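Local coordinates for rieske iron-sulfur protein soxF (Sulfolobus acidocaldarius, PDB 1JM1) that probably carries electrons in an archaeal respiratory chain through a Rieske-type [2Fe-2S] cluster held in its soluble domain, at residues C44-L49 and V151-D156. Sequence-based numbering, arbitrary orientation.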
loop_
_atom_site.group_PDB
_atom_site.type_symbol
_atom_site.label_atom_id
_atom_site.label_comp_id
_atom_site.label_asym_id
_atom_site.label_seq_id
_atom_site.Cartn_x
_atom_site.Cartn_y
_atom_site.Cartn_z
ATOM N N CYS A 44 -0.092 1.105 6.571
ATOM C CA CYS A 44 0.191 0.674 5.222
ATOM C C CYS A 44 0.185 -0.821 5.162
ATOM O O CYS A 44 0.244 -1.496 6.201
ATOM C CB CYS A 44 1.591 1.183 4.795
ATOM S SG CYS A 44 1.788 2.980 4.789
ATOM N N PHE A 45 0.205 -1.404 3.962
ATOM C CA PHE A 45 0.438 -2.841 3.839
ATOM C C PHE A 45 1.293 -3.133 2.642
ATOM O O PHE A 45 1.132 -2.530 1.577
ATOM C CB PHE A 45 -0.885 -3.627 3.808
ATOM C CG PHE A 45 -1.779 -3.341 2.636
ATOM C CD1 PHE A 45 -1.750 -4.113 1.507
ATOM C CD2 PHE A 45 -2.642 -2.255 2.654
ATOM C CE1 PHE A 45 -2.523 -3.811 0.421
ATOM C CE2 PHE A 45 -3.416 -1.941 1.545
ATOM C CZ PHE A 45 -3.376 -2.720 0.437
ATOM N N LEU A 46 2.149 -4.136 2.799
ATOM C CA LEU A 46 2.775 -4.843 1.700
ATOM C C LEU A 46 1.825 -5.885 1.204
ATOM O O LEU A 46 1.085 -6.481 1.979
ATOM C CB LEU A 46 4.079 -5.627 2.118
ATOM C CG LEU A 46 5.208 -5.015 2.781
ATOM C CD1 LEU A 46 6.350 -6.037 3.040
ATOM C CD2 LEU A 46 5.834 -3.913 1.925
ATOM N N VAL A 47 1.888 -6.158 -0.098
ATOM C CA VAL A 47 1.128 -7.269 -0.682
ATOM C C VAL A 47 1.972 -7.908 -1.754
ATOM O O VAL A 47 2.567 -7.209 -2.596
ATOM C CB VAL A 47 -0.228 -6.817 -1.206
ATOM C CG1 VAL A 47 -0.161 -5.705 -2.259
ATOM C CG2 VAL A 47 -1.050 -8.023 -1.720
ATOM N N ASP A 48 2.040 -9.239 -1.730
ATOM C CA ASP A 48 2.638 -10.002 -2.822
ATOM C C ASP A 48 1.530 -10.276 -3.790
ATOM O O ASP A 48 0.643 -11.124 -3.559
ATOM C CB ASP A 48 3.326 -11.251 -2.345
ATOM C CG ASP A 48 3.993 -11.991 -3.503
ATOM O OD1 ASP A 48 3.517 -11.988 -4.618
ATOM O OD2 ASP A 48 4.980 -12.734 -3.212
ATOM N N LEU A 49 1.496 -9.513 -4.921
ATOM C CA LEU A 49 0.389 -9.621 -5.840
ATOM C C LEU A 49 0.363 -10.945 -6.562
ATOM O O LEU A 49 -0.751 -11.355 -7.007
ATOM C CB LEU A 49 0.319 -8.466 -6.807
ATOM C CG LEU A 49 -0.101 -7.104 -6.217
ATOM C CD1 LEU A 49 -0.105 -6.021 -7.272
ATOM C CD2 LEU A 49 -1.500 -7.145 -5.594
ATOM N N VAL A 151 3.016 3.073 -1.600
ATOM C CA VAL A 151 4.250 3.218 -0.861
ATOM C C VAL A 151 5.361 2.617 -1.737
ATOM O O VAL A 151 5.327 1.432 -2.089
ATOM C CB VAL A 151 4.172 2.520 0.497
ATOM C CG1 VAL A 151 5.530 2.646 1.224
ATOM C CG2 VAL A 151 3.048 3.106 1.335
ATOM N N ILE A 152 6.312 3.461 -2.095
ATOM C CA ILE A 152 7.438 3.050 -2.951
ATOM C C ILE A 152 8.398 2.231 -2.092
ATOM O O ILE A 152 8.749 2.642 -0.983
ATOM C CB ILE A 152 8.084 4.273 -3.584
ATOM C CG1 ILE A 152 7.023 5.102 -4.323
ATOM C CG2 ILE A 152 9.252 3.834 -4.479
ATOM C CD1 ILE A 152 7.573 6.503 -4.543
ATOM N N LEU A 153 8.791 1.061 -2.612
ATOM C CA LEU A 153 9.670 0.151 -1.941
ATOM C C LEU A 153 10.995 0.045 -2.639
ATOM O O LEU A 153 11.115 0.239 -3.850
ATOM C CB LEU A 153 9.020 -1.245 -1.886
ATOM C CG LEU A 153 7.655 -1.345 -1.223
ATOM C CD1 LEU A 153 7.141 -2.785 -1.331
ATOM C CD2 LEU A 153 7.704 -0.885 0.241
ATOM N N ASP A 154 11.999 -0.352 -1.871
ATOM C CA ASP A 154 13.348 -0.659 -2.356
ATOM C C ASP A 154 13.779 -1.962 -1.670
ATOM O O ASP A 154 13.822 -2.033 -0.426
ATOM C CB ASP A 154 14.294 0.468 -2.055
ATOM C CG ASP A 154 15.690 0.289 -2.601
ATOM O OD1 ASP A 154 15.862 -0.486 -3.540
ATOM O OD2 ASP A 154 16.598 1.029 -2.171
ATOM N N TYR A 155 14.213 -2.941 -2.409
ATOM C CA TYR A 155 14.721 -4.198 -1.903
ATOM C C TYR A 155 16.257 -4.159 -1.977
ATOM O O TYR A 155 16.828 -3.925 -3.030
ATOM C CB TYR A 155 14.139 -5.348 -2.759
ATOM C CG TYR A 155 14.731 -6.695 -2.496
ATOM C CD1 TYR A 155 14.400 -7.458 -1.354
ATOM C CD2 TYR A 155 15.589 -7.271 -3.394
ATOM C CE1 TYR A 155 14.931 -8.725 -1.160
ATOM C CE2 TYR A 155 16.130 -8.515 -3.184
ATOM C CZ TYR A 155 15.852 -9.219 -2.059
ATOM O OH TYR A 155 16.403 -10.460 -1.765
ATOM N N ASP A 156 16.874 -4.420 -0.853
ATOM C CA ASP A 156 18.330 -4.494 -0.748
ATOM C C ASP A 156 18.730 -5.938 -1.110
ATOM O O ASP A 156 18.515 -6.860 -0.321
ATOM C CB ASP A 156 18.794 -4.120 0.654
ATOM C CG ASP A 156 20.287 -4.078 0.795
ATOM O OD1 ASP A 156 20.997 -4.724 0.025
ATOM O OD2 ASP A 156 20.796 -3.383 1.694
#
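Leu46 and Leu153 reach for each other across the gap between two strands that share no hydrogen bond, and only the ends of their side chains meet. Leu46 offers a single branch, CD2, which lies against both methyls of the partner, 3.7 Å from Leu153 CD1 and 3.9 Å from Leu153 CD2. The fit is therefore one methyl set against a fork, with the two side chains crossing at a slant. Leu153 points its CB toward strand 43-48, whereas Leu46 starts off along the flank and reaches over only with its isobutyl end; its CG is anti to the carbonyl carbon, beside the backbone N (chi1 -55°), and from there CD2 is the branch that reaches Leu153.

The second pair is simpler. Cys44 and Val151 point at each other, and the thiol sulfur SG sits 3.7 Å from Val151 CG2, a plain van der Waals contact with the sulfur acting as an apolar group. The valine is turned with CG1 anti to the backbone N (chi1 177°), which leaves CG2 as the methyl facing the sulfur. Here too the backbones stay well apart, with the CA atoms of Cys44 and Val151 separated by 7.7 Å.

Both pairs use alternate residues of their strands. Ala89 of the neighbouring strand 87-91 touches Leu46, Val151 and Leu153, and Tyr171 touches Cys44 and Val151, extending an apolar patch in which Leu153 alone keeps some exposure. Away from the iron-sulfur cluster, the middle strand of one antiparallel three-stranded sheet, 43-48, thus meets an edge strand of another, 151-155, through two small apolar side-chain contacts: sheet-on-sheet packing in the layered antiparallel beta architecture of the Rieske fold.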